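Local coordinates for protein member of s1p family of ribosomal proteins (Pyrococcus furiosus, PDB 5YH1) that probably acts as a manganese-binding exonuclease on nucleic acids, this chain being the DHH domain of a longer S1-family protein, at residues A[421-424]-A[425-429]; A[74-77]-A[78-82]; A[174-177]-A[178-181]. All coordinates share one frame; numbering follows the deposited sequence.

In the fold
Along the chain contact 2 comes first, then contact 3, then contact 1. Contacts 2 and 3, centres about 27 Å apart, belong to the N-terminal DHH family region around the five-stranded parallel sheet, the part bearing the manganese ligands: contact 2 lies on helix 66-86, contact 3 in the turn leading into edge strand 183-185. Contact 1 opens helix 423-435 beside the separate six-stranded mixed sheet late in the chain, its centre about 49 Å from that of contact 2, across the chain's centre, and about 35 Å from that of contact 3. Only contact 2 comes near the manganese site, the Leu75 side chain being about 12 Å from the ion; contact 1 reaches a second subunit.

Contact 1 (A[421-424]-A[425-429]); sequences GKRK and EVLEA
Lys424 meets Glu428 one turn further along the helix. Its CB lies 3.8 Å from Glu425 OE2. Lys424 CG, anti to the backbone N and beside the carbonyl carbon (chi1 -169°), comes 3.9 Å from Glu428 OE2. After a bend at chi3, Lys424 CE is 4.1 Å from the same Glu428 OE2, and a further bend at chi4 lets NZ close the bridge, 3.0 Å from Lys424 NZ to Glu428 OE2, a salt bridge on the syn side but 34° out of the carboxylate plane. The two side chains cross obliquely, and Glu428 N also donates to Lys424 O. This is the N-terminal end of helix 423-435, with Lys422 at the N-cap position: its carbonyl O takes the hydrogen bond from Val426 N. The helix flanks a six-stranded mixed sheet, probably the DHHA1-like domain found at the C-terminal end of many DHH proteins. On another side of the turn Glu425 folds back at chi2, so that OE1 approaches Lys422 CE at 3.5 Å while Glu425 OE2 takes a water at 2.7 Å that also donates to Gly421 O. Lys422 NZ itself is in a salt bridge with Asp402, and the Lys422 side chain packs on Tyr334 of a second subunit. Facing the sheet, Arg423 CG rests on Leu427 CD1 at 3.7 Å, both residues touching Tyr369, and Arg423 NH2 bonds to Gly370 O. The Val426 side chain touches Leu400 and Ala403, its CG2 also grazing Lys422 O at 3.2 Å.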
loop_
_atom_site.group_PDB
_atom_site.type_symbol
_atom_site.label_atom_id
_atom_site.label_comp_id
_atom_site.label_asym_id
_atom_site.label_seq_id
_atom_site.Cartn_x
_atom_site.Cartn_y
_atom_site.Cartn_z
ATOM N N GLY A 421 1.023 20.420 17.866
ATOM C CA GLY A 421 0.850 21.755 18.410
ATOM C C GLY A 421 1.388 21.951 19.814
ATOM O O GLY A 421 1.432 23.077 20.286
ATOM N N LYS A 422 1.786 20.873 20.493
ATOM C CA LYS A 422 2.402 20.983 21.817
ATOM C C LYS A 422 3.873 20.524 21.816
ATOM O O LYS A 422 4.429 20.243 22.878
ATOM C CB LYS A 422 1.606 20.170 22.851
ATOM C CG LYS A 422 0.153 20.593 23.087
ATOM C CD LYS A 422 -0.053 22.096 23.232
ATOM C CE LYS A 422 0.581 22.683 24.478
ATOM N NZ LYS A 422 -0.380 22.672 25.611
ATOM N N ARG A 423 4.500 20.460 20.640
ATOM C CA ARG A 423 5.872 19.961 20.547
ATOM C C ARG A 423 6.854 20.757 21.407
ATOM O O ARG A 423 7.611 20.182 22.182
ATOM C CB ARG A 423 6.383 19.956 19.110
ATOM C CG ARG A 423 7.810 19.422 19.041
ATOM C CD ARG A 423 8.292 19.237 17.622
ATOM N NE ARG A 423 8.503 20.517 16.973
ATOM C CZ ARG A 423 8.951 20.653 15.734
ATOM N NH1 ARG A 423 9.098 21.863 15.214
ATOM N NH2 ARG A 423 9.242 19.577 15.013
ATOM N N LYS A 424 6.840 22.072 21.242
ATOM C CA LYS A 424 7.734 22.966 21.973
ATOM C C LYS A 424 7.649 22.690 23.484
ATOM O O LYS A 424 8.674 22.504 24.141
ATOM C CB LYS A 424 7.355 24.413 21.673
ATOM C CG LYS A 424 8.340 25.477 22.129
ATOM C CD LYS A 424 7.612 26.809 22.288
ATOM C CE LYS A 424 8.500 28.007 21.999
ATOM N NZ LYS A 424 9.592 28.154 22.997
ATOM N N GLU A 425 6.426 22.643 24.018
ATOM C CA GLU A 425 6.212 22.434 25.448
ATOM C C GLU A 425 6.689 21.052 25.905
ATOM O O GLU A 425 7.297 20.922 26.962
ATOM C CB GLU A 425 4.732 22.616 25.827
ATOM C CG GLU A 425 4.216 24.048 25.745
ATOM C CD GLU A 425 3.677 24.433 24.369
ATOM O OE1 GLU A 425 2.860 25.370 24.311
ATOM O OE2 GLU A 425 4.047 23.820 23.340
ATOM N N VAL A 426 6.397 20.024 25.121
ATOM C CA VAL A 426 6.811 18.670 25.463
ATOM C C VAL A 426 8.348 18.525 25.476
ATOM O O VAL A 426 8.916 17.950 26.408
ATOM C CB VAL A 426 6.181 17.634 24.510
ATOM C CG1 VAL A 426 6.770 16.252 24.740
ATOM C CG2 VAL A 426 4.673 17.583 24.707
ATOM N N LEU A 427 9.014 19.058 24.456
ATOM C CA LEU A 427 10.465 18.894 24.335
ATOM C C LEU A 427 11.225 19.776 25.306
ATOM O O LEU A 427 12.262 19.374 25.808
ATOM C CB LEU A 427 10.933 19.160 22.905
ATOM C CG LEU A 427 10.385 18.168 21.878
ATOM C CD1 LEU A 427 11.020 18.435 20.524
ATOM C CD2 LEU A 427 10.601 16.721 22.308
ATOM N N GLU A 428 10.714 20.972 25.572
ATOM C CA GLU A 428 11.283 21.799 26.624
ATOM C C GLU A 428 11.107 21.153 28.000
ATOM O O GLU A 428 12.010 21.224 28.831
ATOM C CB GLU A 428 10.703 23.208 26.593
ATOM C CG GLU A 428 11.253 24.031 25.440
ATOM C CD GLU A 428 10.723 25.451 25.410
ATOM O OE1 GLU A 428 9.817 25.779 26.208
ATOM O OE2 GLU A 428 11.219 26.239 24.574
ATOM N N ALA A 429 9.967 20.508 28.236
ATOM C CA ALA A 429 9.760 19.795 29.497
ATOM C C ALA A 429 10.657 18.561 29.567
ATOM O O ALA A 429 11.140 18.196 30.639
ATOM C CB ALA A 429 8.305 19.394 29.669
HETATM O O HOH W 1 3.705 24.837 20.867
#

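Contact 2 (A[74-77]-A[78-82]); sequences ALET and AIIPL
Glu76 lays its CG beside Ile80 CG1, 3.8 Å away; one turn apart on helix 66-86, the two side chains lie side by side and point the same way. This helix connects two parallel strands of the DHH N-terminal domain, 58-63 and 97-102, in a beta-alpha-beta unit, and the manganese ligand Asp67 lies in its first turn. The chain of Glu76 is extended throughout (chi1 172°), and its carboxylate reaches two arginines: OE2 pairs with Arg99 and OE1 with Arg273, which should hold this buried charge and fix the group's rotation. Phe97 of strand 97-102 touches Glu76, Ile79 and Ile80. Ile79 folds back over the preceding turn: its CG1 is 3.2 Å from Leu75 O and its CD1 4.2 Å from Leu75 CB, while Ile79 N donates to that same Leu75 O at 3.0 Å. Ile48 and Ile52 of helix 32-53 lie against it. Cutting Ile79 back to an alanine removes CG1, CG2 and CD1, and would probably take the CD1 contact from Leu75 CB and open a gap toward Ile48, Ile52 and Phe97. Leu75 itself packs against helix 199-210, at Ala203, Val206 and Ile210. Ile80 N bonds almost straight to Glu76 O (171°), whereas Ala78 N makes two weak bonds, to Ala74 O and Leu75 O. The Thr77 hydroxyl turns back to Val73 O. Beyond Ile80 the helix kinks, because Pro81 has no N-H to give: Thr77 O meets Pro81 CD at 3.0 Å and Pro81 CG at 3.3 Å.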
loop_
_atom_site.group_PDB
_atom_site.type_symbol
_atom_site.label_atom_id
_atom_site.label_comp_id
_atom_site.label_asym_id
_atom_site.label_seq_id
_atom_site.Cartn_x
_atom_site.Cartn_y
_atom_site.Cartn_z
ATOM N N ALA A 74 15.610 -18.900 11.677
ATOM C CA ALA A 74 16.047 -20.048 12.490
ATOM C C ALA A 74 14.908 -21.058 12.663
ATOM O O ALA A 74 15.069 -22.250 12.394
ATOM C CB ALA A 74 16.550 -19.584 13.851
ATOM N N LEU A 75 13.745 -20.569 13.087
ATOM C CA LEU A 75 12.592 -21.443 13.324
ATOM C C LEU A 75 12.075 -22.079 12.035
ATOM O O LEU A 75 11.784 -23.277 12.001
ATOM C CB LEU A 75 11.484 -20.675 14.049
ATOM C CG LEU A 75 11.910 -20.286 15.466
ATOM C CD1 LEU A 75 11.058 -19.156 16.017
ATOM C CD2 LEU A 75 11.881 -21.493 16.394
ATOM N N GLU A 76 11.994 -21.287 10.969
ATOM C CA GLU A 76 11.568 -21.792 9.658
ATOM C C GLU A 76 12.478 -22.922 9.164
ATOM O O GLU A 76 12.008 -23.925 8.599
ATOM C CB GLU A 76 11.510 -20.635 8.629
ATOM C CG GLU A 76 11.275 -21.071 7.189
ATOM C CD GLU A 76 11.017 -19.919 6.213
ATOM O OE1 GLU A 76 11.081 -20.166 4.997
ATOM O OE2 GLU A 76 10.730 -18.779 6.623
ATOM N N THR A 77 13.782 -22.758 9.377
ATOM C CA THR A 77 14.771 -23.725 8.913
ATOM C C THR A 77 14.596 -25.092 9.594
ATOM O O THR A 77 14.808 -26.124 8.972
ATOM C CB THR A 77 16.195 -23.174 9.134
ATOM O OG1 THR A 77 16.325 -21.932 8.440
ATOM C CG2 THR A 77 17.259 -24.139 8.625
ATOM N N ALA A 78 14.189 -25.090 10.860
ATOM C CA ALA A 78 13.885 -26.324 11.598
ATOM C C ALA A 78 12.515 -26.918 11.226
ATOM O O ALA A 78 12.350 -28.130 11.141
ATOM C CB ALA A 78 13.928 -26.044 13.092
ATOM N N ILE A 79 11.530 -26.051 11.019
ATOM C CA ILE A 79 10.147 -26.473 10.784
ATOM C C ILE A 79 9.921 -27.077 9.394
ATOM O O ILE A 79 9.312 -28.144 9.273
ATOM C CB ILE A 79 9.179 -25.287 11.018
ATOM C CG1 ILE A 79 9.136 -24.955 12.504
ATOM C CG2 ILE A 79 7.770 -25.609 10.520
ATOM C CD1 ILE A 79 8.635 -23.567 12.816
ATOM N N ILE A 80 10.412 -26.405 8.356
ATOM C CA ILE A 80 10.115 -26.804 6.969
ATOM C C ILE A 80 10.479 -28.267 6.671
ATOM O O ILE A 80 9.660 -28.991 6.103
ATOM C CB ILE A 80 10.778 -25.854 5.934
ATOM C CG1 ILE A 80 10.141 -24.457 5.969
ATOM C CG2 ILE A 80 10.705 -26.426 4.527
ATOM C CD1 ILE A 80 8.653 -24.426 5.728
ATOM N N PRO A 81 11.700 -28.712 7.045
ATOM C CA PRO A 81 12.044 -30.124 6.811
ATOM C C PRO A 81 11.098 -31.125 7.475
ATOM O O PRO A 81 10.809 -32.163 6.885
ATOM C CB PRO A 81 13.456 -30.254 7.396
ATOM C CG PRO A 81 14.019 -28.882 7.331
ATOM C CD PRO A 81 12.860 -27.943 7.528
ATOM N N LEU A 82 10.638 -30.832 8.689
ATOM C CA LEU A 82 9.696 -31.718 9.365
ATOM C C LEU A 82 8.367 -31.755 8.617
ATOM O O LEU A 82 7.793 -32.819 8.421
ATOM C CB LEU A 82 9.457 -31.294 10.818
ATOM C CG LEU A 82 10.614 -31.442 11.804
ATOM C CD1 LEU A 82 10.117 -31.164 13.214
ATOM C CD2 LEU A 82 11.256 -32.827 11.722
#

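Contact 3 (A[174-177]-A[178-181]); sequences KAKV and DEYV
A short 3-10 turn joins the short, weakly bonded strand at about 174-175 to the loop before strand 183-185, and Asp178 reaches back across its start. Asp178 OD2 accepts Ala175 N at 2.8 Å in an almost straight bond of 172°, met on the anti side of the carboxylate and 24° out of its plane: a side-chain carboxylate taking the backbone N-H three residues earlier. In the other direction Asp178 N donates to Ala175 O at 3.0 Å, so residues 175 and 178 are tied twice. Asp178 CG lies beside its own backbone N (chi1 -69°), which turns the carboxylate back to the strand. The same group is also gripped by two histidines, OD1 by His184 and OD2 by His189, so its rotation is probably well fixed. Glu179 N to Lys176 O at 3.2 Å and Tyr180 N to Val177 O at 3.0 Å continue the three-residue spacing, each donor well above the carbonyl plane. The Tyr180 ring takes Val177 O at its edge and in plane, with Tyr180 CD2 3.7 Å from Lys176 O. On the exposed side Lys174 extends past Asp178, running the opposite way, and ends with NZ 4.1 Å from Glu179 CG; the Glu179 carboxylate is near but not in a salt bridge. Inward, Val177, Tyr180 and Val181 touch Tyr148 of helix 145-152, Tyr180 also meeting Ile145, while Val181 also touches Ile158 and Val160 of strand 158-161. Ala175 rests on Trp169 and Glu179 on Ile170, both of strand 169-171, the antiparallel partner of strand 174-175.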
loop_
_atom_site.group_PDB
_atom_site.type_symbol
_atom_site.label_atom_id
_atom_site.label_comp_id
_atom_site.label_asym_id
_atom_site.label_seq_id
_atom_site.Cartn_x
_atom_site.Cartn_y
_atom_site.Cartn_z
ATOM N N LYS A 174 5.090 -14.215 36.442
ATOM C CA LYS A 174 3.939 -14.129 35.548
ATOM C C LYS A 174 3.520 -12.686 35.293
ATOM O O LYS A 174 3.380 -11.892 36.229
ATOM C CB LYS A 174 2.758 -14.927 36.097
ATOM C CG LYS A 174 1.712 -15.226 35.037
ATOM C CD LYS A 174 0.631 -16.181 35.516
ATOM C CE LYS A 174 -0.244 -16.616 34.348
ATOM N NZ LYS A 174 -1.514 -17.250 34.795
ATOM N N ALA A 175 3.334 -12.355 34.016
ATOM C CA ALA A 175 2.893 -11.030 33.609
ATOM C C ALA A 175 1.482 -11.087 33.057
ATOM O O ALA A 175 0.973 -12.158 32.735
ATOM C CB ALA A 175 3.832 -10.460 32.562
ATOM N N LYS A 176 0.876 -9.915 32.925
ATOM C CA LYS A 176 -0.490 -9.787 32.432
ATOM C C LYS A 176 -0.685 -10.472 31.076
ATOM O O LYS A 176 -1.649 -11.216 30.886
ATOM C CB LYS A 176 -0.872 -8.311 32.333
ATOM C CG LYS A 176 -2.358 -8.082 32.136
ATOM C CD LYS A 176 -2.689 -6.602 32.026
ATOM C CE LYS A 176 -4.195 -6.392 31.911
ATOM N NZ LYS A 176 -4.522 -5.054 31.344
ATOM N N VAL A 177 0.254 -10.250 30.154
ATOM C CA VAL A 177 0.165 -10.827 28.810
ATOM C C VAL A 177 0.121 -12.353 28.832
ATOM O O VAL A 177 -0.446 -12.960 27.923
ATOM C CB VAL A 177 1.338 -10.365 27.901
ATOM C CG1 VAL A 177 2.654 -11.009 28.332
ATOM C CG2 VAL A 177 1.047 -10.673 26.437
ATOM N N ASP A 178 0.715 -12.971 29.858
ATOM C CA ASP A 178 0.809 -14.441 29.920
ATOM C C ASP A 178 -0.548 -15.139 30.008
ATOM O O ASP A 178 -0.682 -16.294 29.591
ATOM C CB ASP A 178 1.684 -14.898 31.094
ATOM C CG ASP A 178 3.152 -14.551 30.905
ATOM O OD1 ASP A 178 3.680 -14.729 29.794
ATOM O OD2 ASP A 178 3.781 -14.094 31.873
ATOM N N GLU A 179 -1.552 -14.444 30.533
ATOM C CA GLU A 179 -2.912 -15.004 30.585
ATOM C C GLU A 179 -3.543 -15.175 29.203
ATOM O O GLU A 179 -4.505 -15.922 29.062
ATOM C CB GLU A 179 -3.818 -14.135 31.452
ATOM C CG GLU A 179 -3.399 -14.102 32.914
ATOM C CD GLU A 179 -4.150 -13.058 33.728
ATOM O OE1 GLU A 179 -4.353 -11.921 33.235
ATOM O OE2 GLU A 179 -4.527 -13.375 34.873
ATOM N N TYR A 180 -3.003 -14.505 28.185
ATOM C CA TYR A 180 -3.581 -14.566 26.844
ATOM C C TYR A 180 -2.801 -15.447 25.875
ATOM O O TYR A 180 -3.215 -15.599 24.731
ATOM C CB TYR A 180 -3.710 -13.160 26.268
ATOM C CG TYR A 180 -4.583 -12.265 27.103
ATOM C CD1 TYR A 180 -5.951 -12.178 26.866
ATOM C CD2 TYR A 180 -4.045 -11.524 28.143
ATOM C CE1 TYR A 180 -6.759 -11.360 27.640
ATOM C CE2 TYR A 180 -4.843 -10.705 28.926
ATOM C CZ TYR A 180 -6.197 -10.626 28.665
ATOM O OH TYR A 180 -6.973 -9.808 29.437
ATOM N N VAL A 181 -1.680 -16.020 26.317
ATOM C CA VAL A 181 -0.878 -16.898 25.462
ATOM C C VAL A 181 -0.569 -18.215 26.168
ATOM O O VAL A 181 -0.572 -18.280 27.392
ATOM C CB VAL A 181 0.435 -16.224 24.999
ATOM C CG1 VAL A 181 0.137 -14.916 24.268
ATOM C CG2 VAL A 181 1.390 -15.987 26.160
#